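Local atomic coordinates of putative glycosyltransferase (GalT1) (Streptococcus parasanguinis FW213, PDB entry 5HEA), a protein that probably transfers a sugar from a nucleotide-activated donor to an acceptor, this chain being the C-terminal GT-A-type glycosyltransferase piece of a longer protein. Residues 14-19 / 46-51; 34-39 / 82-87; 140-145 / 206-211. One frame throughout, in Å; residues are numbered along the deposited sequence.

Interaction 1 (14-19 / 46-51); sequences YNVEKY and DNSSII
Asp46 packs against the backbone of Asn15 to Glu17, its carboxylate turned into the bend of that chain. The setting is the C-terminal edge of the half of the GT-A fold that in relatives binds the nucleotide, where the loop after strand 7-13 meets the start of helix 48-58. Asp46 CG sits between its own backbone N and carbonyl carbon (chi1 59°), turned toward the loop; the two oxygens then have different partners. OD2 crosses to Glu17 N at 3.1 Å, the donor arriving 37° out of the carboxylate plane. OD1 stays at home and closes an Asx turn: it takes Ser48 N at 2.9 Å and Ser48 OG at 2.7 Å, both from the same face of its plane. Ser48 OG, its hydrogen used on Asp46, accepts from Val16 N at 2.9 Å, so the serine hydroxyl relays between the carboxylate and the loop backbone.

Glu17 CB and CG lie against Asp46 OD2, CB at 3.3 Å from it. The two side chains cross obliquely, that of Glu17 extended beyond CG, with the carboxylate planes only 13° apart. Like charges come close here, Glu17 OE1 standing 4.0 Å from Asp46 OD2. Asn47 N donates to Glu17 OE1 at 3.1 Å. Asn15 OD1 receives a weak bond from Asp46 N, but its firmer partner is Thr45 N. Beside the polar network Ile51, which also touches Leu20 and Lys21 of helix 20-28, brings its CD1 methyl to 3.8 Å from Glu17 O.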
loop_
_atom_site.group_PDB
_atom_site.type_symbol
_atom_site.label_atom_id
_atom_site.label_comp_id
_atom_site.label_asym_id
_atom_site.label_seq_id
_atom_site.Cartn_x
_atom_site.Cartn_y
_atom_site.Cartn_z
ATOM N N TYR A 14 -1.062 -15.877 -21.841
ATOM C CA TYR A 14 -0.201 -14.961 -21.100
ATOM C C TYR A 14 1.271 -15.296 -21.350
ATOM O O TYR A 14 1.757 -16.345 -20.931
ATOM C CB TYR A 14 -0.507 -14.955 -19.591
ATOM C CG TYR A 14 0.326 -13.910 -18.863
ATOM C CD1 TYR A 14 0.105 -12.557 -19.076
ATOM C CD2 TYR A 14 1.356 -14.278 -18.001
ATOM C CE1 TYR A 14 0.870 -11.595 -18.450
ATOM C CE2 TYR A 14 2.131 -13.318 -17.363
ATOM C CZ TYR A 14 1.879 -11.978 -17.593
ATOM O OH TYR A 14 2.626 -11.011 -16.973
ATOM N N ASN A 15 1.953 -14.406 -22.068
ATOM C CA ASN A 15 3.394 -14.501 -22.312
ATOM C C ASN A 15 3.850 -15.866 -22.817
ATOM O O ASN A 15 4.743 -16.494 -22.242
ATOM C CB ASN A 15 4.188 -14.072 -21.077
ATOM C CG ASN A 15 4.118 -12.581 -20.849
ATOM O OD1 ASN A 15 3.471 -11.867 -21.608
ATOM N ND2 ASN A 15 4.775 -12.102 -19.806
ATOM N N VAL A 16 3.233 -16.314 -23.905
ATOM C CA VAL A 16 3.554 -17.616 -24.479
ATOM C C VAL A 16 4.016 -17.507 -25.931
ATOM O O VAL A 16 3.737 -18.387 -26.752
ATOM C CB VAL A 16 2.343 -18.576 -24.370
ATOM C CG1 VAL A 16 2.213 -19.095 -22.943
ATOM C CG2 VAL A 16 1.050 -17.874 -24.813
ATOM N N GLU A 17 4.740 -16.436 -26.240
ATOM C CA GLU A 17 5.166 -16.176 -27.622
ATOM C C GLU A 17 5.880 -17.359 -28.305
ATOM O O GLU A 17 5.764 -17.544 -29.514
ATOM C CB GLU A 17 6.029 -14.909 -27.706
ATOM C CG GLU A 17 7.455 -15.069 -27.191
ATOM C CD GLU A 17 8.270 -13.777 -27.264
ATOM O OE1 GLU A 17 7.727 -12.726 -27.680
ATOM O OE2 GLU A 17 9.462 -13.814 -26.894
ATOM N N LYS A 18 6.610 -18.155 -27.532
ATOM C CA LYS A 18 7.380 -19.257 -28.108
ATOM C C LYS A 18 6.494 -20.434 -28.505
ATOM O O LYS A 18 6.869 -21.234 -29.356
ATOM C CB LYS A 18 8.464 -19.727 -27.131
ATOM C CG LYS A 18 9.559 -18.698 -26.873
ATOM C CD LYS A 18 10.669 -19.265 -25.998
ATOM C CE LYS A 18 10.190 -19.515 -24.576
ATOM N NZ LYS A 18 11.258 -20.110 -23.723
ATOM N N TYR A 19 5.312 -20.531 -27.901
ATOM C CA TYR A 19 4.494 -21.736 -28.046
ATOM C C TYR A 19 3.132 -21.521 -28.693
ATOM O O TYR A 19 2.468 -22.481 -29.093
ATOM C CB TYR A 19 4.301 -22.371 -26.675
ATOM C CG TYR A 19 5.608 -22.586 -25.956
ATOM C CD1 TYR A 19 6.549 -23.488 -26.441
ATOM C CD2 TYR A 19 5.907 -21.881 -24.797
ATOM C CE1 TYR A 19 7.752 -23.688 -25.786
ATOM C CE2 TYR A 19 7.102 -22.074 -24.138
ATOM C CZ TYR A 19 8.017 -22.979 -24.631
ATOM O OH TYR A 19 9.204 -23.164 -23.961
ATOM N N ASP A 46 4.878 -9.825 -23.955
ATOM C CA ASP A 46 5.762 -10.225 -25.055
ATOM C C ASP A 46 5.052 -10.017 -26.403
ATOM O O ASP A 46 4.262 -9.087 -26.552
ATOM C CB ASP A 46 6.278 -11.670 -24.889
ATOM C CG ASP A 46 5.159 -12.706 -24.832
ATOM O OD1 ASP A 46 3.979 -12.322 -24.986
ATOM O OD2 ASP A 46 5.461 -13.916 -24.645
ATOM N N ASN A 47 5.312 -10.881 -27.377
ATOM C CA ASN A 47 4.669 -10.744 -28.688
ATOM C C ASN A 47 3.356 -11.514 -28.814
ATOM O O ASN A 47 2.776 -11.564 -29.896
ATOM C CB ASN A 47 5.630 -11.160 -29.810
ATOM C CG ASN A 47 6.764 -10.162 -30.016
ATOM O OD1 ASN A 47 6.541 -8.954 -30.089
ATOM N ND2 ASN A 47 7.990 -10.669 -30.104
ATOM N N SER A 48 2.891 -12.112 -27.713
ATOM C CA SER A 48 1.694 -12.958 -27.741
ATOM C C SER A 48 0.460 -12.239 -28.284
ATOM O O SER A 48 -0.293 -12.808 -29.067
ATOM C CB SER A 48 1.378 -13.519 -26.349
ATOM O OG SER A 48 2.437 -14.322 -25.856
ATOM N N SER A 49 0.253 -10.993 -27.861
ATOM C CA SER A 49 -0.914 -10.221 -28.295
ATOM C C SER A 49 -0.917 -10.009 -29.808
ATOM O O SER A 49 -1.958 -10.076 -30.453
ATOM C CB SER A 49 -0.948 -8.861 -27.595
ATOM O OG SER A 49 0.115 -8.043 -28.055
ATOM N N ILE A 50 0.262 -9.760 -30.368
ATOM C CA ILE A 50 0.404 -9.509 -31.798
ATOM C C ILE A 50 0.231 -10.813 -32.576
ATOM O O ILE A 50 -0.363 -10.833 -33.655
ATOM C CB ILE A 50 1.773 -8.827 -32.108
ATOM C CG1 ILE A 50 1.620 -7.302 -32.174
ATOM C CG2 ILE A 50 2.357 -9.301 -33.426
ATOM C CD1 ILE A 50 0.896 -6.684 -31.018
ATOM N N ILE A 51 0.727 -11.911 -32.015
ATOM C CA ILE A 51 0.487 -13.225 -32.610
ATOM C C ILE A 51 -1.016 -13.541 -32.629
ATOM O O ILE A 51 -1.526 -14.043 -33.621
ATOM C CB ILE A 51 1.296 -14.327 -31.887
ATOM C CG1 ILE A 51 2.790 -14.145 -32.197
ATOM C CG2 ILE A 51 0.800 -15.735 -32.288
ATOM C CD1 ILE A 51 3.726 -14.827 -31.219
#

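Interaction 2 (34-39 / 82-87); sequences NFEIIL and YASGKY
Glu36 and Ile38 leave strand 35-39 on the same side, and each meets a different part of the turn that follows helix 72-82. The glutamate comes in carboxylate first: CG lies between the backbone N and the carbonyl carbon (chi1 60°), and the chain then runs out extended to the backbone of Ser84. Ser84 N donates to Glu36 OE2 at 2.9 Å, nearly straight at 169° and close to the line of the C-O bond. Ser8 OG, on the neighbouring strand 7-13, binds the same oxygen and also takes Gly85 N, so one hydroxyl meets both segments. The other oxygen, OE1, is held by a water that donates to it at 2.7 Å, donates also to Tyr82 O and accepts from Ser84 OG. Carboxylate, hydroxyl and the end of the helix are thereby tied through one water molecule.

Ile38 supplies the apolar half. Its CD1 comes up at the edge of the Tyr82 ring, near the ring plane, 3.6 Å from CD2, and is also 3.8 Å from Ala83 CB. Tyr82 CG stands anti to the backbone N (chi1 -179°), and the side chain crosses Ile38 obliquely, while its hydroxyl bonds Gln63 on strand 62-66. A helix ending against parallel strands before the chain enters the next one, 87-90, is typical of the Rossmann-like alpha/beta half of GT-A glycosyltransferases.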
loop_
_atom_site.group_PDB
_atom_site.type_symbol
_atom_site.label_atom_id
_atom_site.label_comp_id
_atom_site.label_asym_id
_atom_site.label_seq_id
_atom_site.Cartn_x
_atom_site.Cartn_y
_atom_site.Cartn_z
ATOM N N ASN A 34 -16.740 -27.034 -36.813
ATOM C CA ASN A 34 -17.636 -26.044 -36.229
ATOM C C ASN A 34 -17.248 -25.625 -34.807
ATOM O O ASN A 34 -17.892 -26.006 -33.830
ATOM C CB ASN A 34 -19.090 -26.520 -36.276
ATOM C CG ASN A 34 -20.067 -25.402 -35.978
ATOM O OD1 ASN A 34 -19.687 -24.231 -35.952
ATOM N ND2 ASN A 34 -21.326 -25.752 -35.744
ATOM N N PHE A 35 -16.183 -24.842 -34.704
ATOM C CA PHE A 35 -15.749 -24.353 -33.408
ATOM C C PHE A 35 -15.507 -22.854 -33.442
ATOM O O PHE A 35 -15.404 -22.253 -34.511
ATOM C CB PHE A 35 -14.475 -25.071 -32.940
ATOM C CG PHE A 35 -13.324 -24.967 -33.910
ATOM C CD1 PHE A 35 -12.567 -23.809 -33.997
ATOM C CD2 PHE A 35 -13.008 -26.027 -34.735
ATOM C CE1 PHE A 35 -11.520 -23.712 -34.893
ATOM C CE2 PHE A 35 -11.961 -25.946 -35.629
ATOM C CZ PHE A 35 -11.210 -24.789 -35.709
ATOM N N GLU A 36 -15.436 -22.263 -32.255
ATOM C CA GLU A 36 -14.848 -20.951 -32.086
ATOM C C GLU A 36 -13.675 -21.090 -31.117
ATOM O O GLU A 36 -13.730 -21.857 -30.145
ATOM C CB GLU A 36 -15.874 -19.946 -31.565
ATOM C CG GLU A 36 -16.488 -20.300 -30.220
ATOM C CD GLU A 36 -17.449 -19.231 -29.709
ATOM O OE1 GLU A 36 -17.521 -18.134 -30.305
ATOM O OE2 GLU A 36 -18.141 -19.490 -28.708
ATOM N N ILE A 37 -12.603 -20.368 -31.410
ATOM C CA ILE A 37 -11.479 -20.265 -30.501
ATOM C C ILE A 37 -11.551 -18.910 -29.837
ATOM O O ILE A 37 -11.493 -17.877 -30.506
ATOM C CB ILE A 37 -10.146 -20.397 -31.233
ATOM C CG1 ILE A 37 -10.072 -21.775 -31.898
ATOM C CG2 ILE A 37 -8.996 -20.176 -30.249
ATOM C CD1 ILE A 37 -8.943 -21.957 -32.887
ATOM N N ILE A 38 -11.711 -18.920 -28.519
ATOM C CA ILE A 38 -11.712 -17.703 -27.738
ATOM C C ILE A 38 -10.349 -17.542 -27.100
ATOM O O ILE A 38 -9.995 -18.250 -26.154
ATOM C CB ILE A 38 -12.815 -17.722 -26.688
ATOM C CG1 ILE A 38 -14.138 -18.080 -27.367
ATOM C CG2 ILE A 38 -12.914 -16.365 -25.991
ATOM C CD1 ILE A 38 -15.258 -18.273 -26.410
ATOM N N LEU A 39 -9.563 -16.644 -27.684
ATOM C CA LEU A 39 -8.233 -16.328 -27.204
ATOM C C LEU A 39 -8.341 -15.212 -26.185
ATOM O O LEU A 39 -8.694 -14.096 -26.539
ATOM C CB LEU A 39 -7.357 -15.854 -28.375
ATOM C CG LEU A 39 -6.796 -16.906 -29.324
ATOM C CD1 LEU A 39 -5.962 -16.253 -30.443
ATOM C CD2 LEU A 39 -5.964 -17.898 -28.532
ATOM N N TYR A 82 -17.920 -15.296 -22.652
ATOM C CA TYR A 82 -17.995 -14.962 -24.075
ATOM C C TYR A 82 -18.458 -16.152 -24.951
ATOM O O TYR A 82 -18.972 -15.967 -26.057
ATOM C CB TYR A 82 -16.648 -14.390 -24.543
ATOM C CG TYR A 82 -16.579 -13.985 -26.002
ATOM C CD1 TYR A 82 -16.756 -12.659 -26.390
ATOM C CD2 TYR A 82 -16.318 -14.929 -26.996
ATOM C CE1 TYR A 82 -16.690 -12.292 -27.733
ATOM C CE2 TYR A 82 -16.255 -14.572 -28.334
ATOM C CZ TYR A 82 -16.437 -13.256 -28.698
ATOM O OH TYR A 82 -16.364 -12.917 -30.031
ATOM N N ALA A 83 -18.295 -17.368 -24.443
ATOM C CA ALA A 83 -18.589 -18.574 -25.217
ATOM C C ALA A 83 -20.054 -18.690 -25.623
ATOM O O ALA A 83 -20.945 -18.550 -24.797
ATOM C CB ALA A 83 -18.174 -19.808 -24.426
ATOM N N SER A 84 -20.313 -18.971 -26.894
ATOM C CA SER A 84 -21.696 -19.196 -27.304
ATOM C C SER A 84 -21.943 -20.616 -27.814
ATOM O O SER A 84 -23.002 -20.901 -28.368
ATOM C CB SER A 84 -22.141 -18.151 -28.333
ATOM O OG SER A 84 -21.156 -17.969 -29.329
ATOM N N GLY A 85 -20.976 -21.509 -27.611
ATOM C CA GLY A 85 -21.117 -22.880 -28.058
ATOM C C GLY A 85 -22.057 -23.713 -27.203
ATOM O O GLY A 85 -22.382 -23.345 -26.073
ATOM N N LYS A 86 -22.495 -24.847 -27.748
ATOM C CA LYS A 86 -23.278 -25.806 -26.985
ATOM C C LYS A 86 -22.360 -26.603 -26.064
ATOM O O LYS A 86 -22.803 -27.198 -25.072
ATOM C CB LYS A 86 -24.040 -26.754 -27.923
ATOM C CG LYS A 86 -24.785 -27.868 -27.183
ATOM C CD LYS A 86 -25.845 -28.531 -28.039
ATOM C CE LYS A 86 -26.504 -29.685 -27.289
ATOM N NZ LYS A 86 -27.657 -30.238 -28.045
ATOM N N TYR A 87 -21.075 -26.612 -26.410
ATOM C CA TYR A 87 -20.056 -27.307 -25.628
ATOM C C TYR A 87 -18.877 -26.384 -25.380
ATOM O O TYR A 87 -18.595 -25.491 -26.181
ATOM C CB TYR A 87 -19.572 -28.554 -26.362
ATOM C CG TYR A 87 -20.702 -29.469 -26.763
ATOM C CD1 TYR A 87 -21.263 -29.385 -28.035
ATOM C CD2 TYR A 87 -21.232 -30.391 -25.865
ATOM C CE1 TYR A 87 -22.307 -30.202 -28.415
ATOM C CE2 TYR A 87 -22.289 -31.221 -26.236
ATOM C CZ TYR A 87 -22.814 -31.120 -27.519
ATOM O OH TYR A 87 -23.853 -31.923 -27.920
HETATM O O HOH W 1 -18.996 -16.318 -28.946
#

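Interaction 3 (140-145 / 206-211); sequences YFCKNY and TFINEG
Phe141 and Asn209 meet through backbone and side chain alike. Three backbone bonds run between the antiparallel chains: Asn209 N reaches Phe141 O at 2.7 Å, almost straight at 173°, and Lys143 and Phe207 exchange N-H and carbonyl in both directions, making a hydrogen-bonded pair. The non-hydrogen-bonded pairs on either side of it, Cys142 with Ile208 and Asn144 with Thr206, bring their CA atoms closer together.

One side-chain bond crosses. Thr206 OG1 donates to Asn144 OD1 at 2.7 Å, tilted 29° from the carbonyl plane, the two side chains lying side by side; Ser114 OG also bonds this threonine hydroxyl. A water bridges Tyr140 OH to Glu210 OE1, while Glu210 OE2 bonds Ser212 OG.

In the fold, strand 142-146 is laid against the long strand 204-217, which also pairs in parallel with strand 116-125, on the far side of the GT-A sheet from its first parallel strands.

Apolar contacts fall on the two faces of this pair. On that of Phe207, the Phe141 ring stands obliquely to the Phe207 ring, planes at 51° and centroids 5.6 Å apart. Asn209 CB sits over one face of the Phe141 ring in a CH-pi contact, 3.9 Å from the centroid. Tyr145 turns its ring edge to Phe207 CB. On the opposite face Cys142 SG lies 3.4 Å from Ile208 CG2.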
loop_
_atom_site.group_PDB
_atom_site.type_symbol
_atom_site.label_atom_id
_atom_site.label_comp_id
_atom_site.label_asym_id
_atom_site.label_seq_id
_atom_site.Cartn_x
_atom_site.Cartn_y
_atom_site.Cartn_z
ATOM N N TYR A 140 -5.592 -48.527 -25.507
ATOM C CA TYR A 140 -6.830 -47.794 -25.757
ATOM C C TYR A 140 -8.054 -48.489 -25.170
ATOM O O TYR A 140 -8.239 -49.692 -25.318
ATOM C CB TYR A 140 -7.060 -47.558 -27.255
ATOM C CG TYR A 140 -8.399 -46.906 -27.555
ATOM C CD1 TYR A 140 -8.547 -45.533 -27.483
ATOM C CD2 TYR A 140 -9.516 -47.667 -27.911
ATOM C CE1 TYR A 140 -9.762 -44.924 -27.751
ATOM C CE2 TYR A 140 -10.744 -47.063 -28.179
ATOM C CZ TYR A 140 -10.855 -45.688 -28.097
ATOM O OH TYR A 140 -12.054 -45.054 -28.355
ATOM N N PHE A 141 -8.881 -47.712 -24.488
ATOM C CA PHE A 141 -10.223 -48.145 -24.160
ATOM C C PHE A 141 -11.121 -46.919 -24.071
ATOM O O PHE A 141 -10.650 -45.780 -24.028
ATOM C CB PHE A 141 -10.274 -48.973 -22.863
ATOM C CG PHE A 141 -10.031 -48.175 -21.611
ATOM C CD1 PHE A 141 -11.095 -47.592 -20.920
ATOM C CD2 PHE A 141 -8.751 -48.010 -21.118
ATOM C CE1 PHE A 141 -10.878 -46.846 -19.760
ATOM C CE2 PHE A 141 -8.523 -47.260 -19.950
ATOM C CZ PHE A 141 -9.585 -46.687 -19.275
ATOM N N CYS A 142 -12.416 -47.178 -24.059
ATOM C CA CYS A 142 -13.426 -46.159 -23.877
ATOM C C CYS A 142 -14.412 -46.778 -22.904
ATOM O O CYS A 142 -14.567 -47.997 -22.887
ATOM C CB CYS A 142 -14.093 -45.845 -25.216
ATOM S SG CYS A 142 -15.362 -44.567 -25.131
ATOM N N LYS A 143 -15.056 -45.962 -22.080
ATOM C CA LYS A 143 -16.016 -46.461 -21.092
ATOM C C LYS A 143 -16.944 -45.338 -20.652
ATOM O O LYS A 143 -16.524 -44.178 -20.567
ATOM C CB LYS A 143 -15.279 -47.017 -19.867
ATOM C CG LYS A 143 -16.147 -47.873 -18.956
ATOM C CD LYS A 143 -15.348 -48.398 -17.775
ATOM C CE LYS A 143 -16.192 -49.318 -16.894
ATOM N NZ LYS A 143 -17.370 -48.623 -16.287
ATOM N N ASN A 144 -18.202 -45.686 -20.394
ATOM C CA ASN A 144 -19.160 -44.772 -19.791
ATOM C C ASN A 144 -19.132 -44.962 -18.286
ATOM O O ASN A 144 -19.087 -46.090 -17.817
ATOM C CB ASN A 144 -20.577 -45.049 -20.311
ATOM C CG ASN A 144 -20.762 -44.621 -21.747
ATOM O OD1 ASN A 144 -20.021 -43.779 -22.250
ATOM N ND2 ASN A 144 -21.750 -45.199 -22.420
ATOM N N TYR A 145 -19.143 -43.863 -17.535
ATOM C CA TYR A 145 -19.110 -43.939 -16.075
ATOM C C TYR A 145 -20.283 -43.208 -15.445
ATOM O O TYR A 145 -20.705 -42.156 -15.931
ATOM C CB TYR A 145 -17.833 -43.304 -15.513
ATOM C CG TYR A 145 -16.549 -43.997 -15.889
ATOM C CD1 TYR A 145 -16.003 -44.982 -15.070
ATOM C CD2 TYR A 145 -15.866 -43.657 -17.052
ATOM C CE1 TYR A 145 -14.820 -45.614 -15.408
ATOM C CE2 TYR A 145 -14.683 -44.285 -17.394
ATOM C CZ TYR A 145 -14.165 -45.260 -16.569
ATOM O OH TYR A 145 -12.990 -45.891 -16.913
ATOM N N THR A 206 -18.020 -39.952 -20.319
ATOM C CA THR A 206 -17.347 -40.916 -21.183
ATOM C C THR A 206 -15.848 -40.625 -21.232
ATOM O O THR A 206 -15.433 -39.501 -21.522
ATOM C CB THR A 206 -17.921 -40.901 -22.609
ATOM O OG1 THR A 206 -19.313 -41.241 -22.565
ATOM C CG2 THR A 206 -17.182 -41.908 -23.496
ATOM N N PHE A 207 -15.040 -41.639 -20.931
ATOM C CA PHE A 207 -13.588 -41.505 -20.990
ATOM C C PHE A 207 -13.033 -42.237 -22.201
ATOM O O PHE A 207 -13.384 -43.400 -22.436
ATOM C CB PHE A 207 -12.941 -42.062 -19.713
ATOM C CG PHE A 207 -11.436 -41.951 -19.701
ATOM C CD1 PHE A 207 -10.822 -40.712 -19.581
ATOM C CD2 PHE A 207 -10.640 -43.075 -19.806
ATOM C CE1 PHE A 207 -9.453 -40.602 -19.568
ATOM C CE2 PHE A 207 -9.257 -42.973 -19.805
ATOM C CZ PHE A 207 -8.666 -41.737 -19.681
ATOM N N ILE A 208 -12.175 -41.567 -22.974
ATOM C CA ILE A 208 -11.419 -42.263 -24.024
ATOM C C ILE A 208 -9.930 -42.245 -23.699
ATOM O O ILE A 208 -9.325 -41.171 -23.573
ATOM C CB ILE A 208 -11.675 -41.700 -25.455
ATOM C CG1 ILE A 208 -11.775 -40.187 -25.441
ATOM C CG2 ILE A 208 -12.968 -42.256 -26.029
ATOM C CD1 ILE A 208 -12.026 -39.579 -26.802
ATOM N N ASN A 209 -9.346 -43.434 -23.544
ATOM C CA ASN A 209 -7.942 -43.546 -23.178
ATOM C C ASN A 209 -7.017 -43.411 -24.377
ATOM O O ASN A 209 -6.344 -44.363 -24.769
ATOM C CB ASN A 209 -7.635 -44.852 -22.441
ATOM C CG ASN A 209 -6.333 -44.773 -21.654
ATOM O OD1 ASN A 209 -6.023 -43.730 -21.080
ATOM N ND2 ASN A 209 -5.554 -45.858 -21.649
ATOM N N GLU A 210 -7.001 -42.218 -24.956
ATOM C CA GLU A 210 -6.071 -41.897 -26.029
ATOM C C GLU A 210 -5.357 -40.596 -25.662
ATOM O O GLU A 210 -5.975 -39.664 -25.132
ATOM C CB GLU A 210 -6.810 -41.752 -27.363
ATOM C CG GLU A 210 -7.924 -40.712 -27.351
ATOM C CD GLU A 210 -8.634 -40.590 -28.698
ATOM O OE1 GLU A 210 -9.156 -41.616 -29.191
ATOM O OE2 GLU A 210 -8.673 -39.467 -29.256
ATOM N N GLY A 211 -4.055 -40.537 -25.918
ATOM C CA GLY A 211 -3.286 -39.338 -25.622
ATOM C C GLY A 211 -3.280 -38.404 -26.821
ATOM O O GLY A 211 -2.262 -38.254 -27.483
HETATM O O HOH W 2 -12.053 -42.271 -29.595
#

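Interactions 1 and 2 alternate along the chain and share one structural unit: strand 35-41, which carries the first segment of interaction 2, is followed directly by helix 48-58 of interaction 1. Their centres lie 21 Å apart and their nearest atoms about 6 Å. Interaction 2 lies at the end of the sheet where strand 35-41 begins; interaction 1 lies beyond the end where it finishes, the side on which GT-A enzymes generally bind the nucleotide sugar. Interaction 3 comes later in the chain and reaches the same sheet through strand 204-217, its nearest atoms about 11 Å from interaction 2 and about 17 Å from interaction 1.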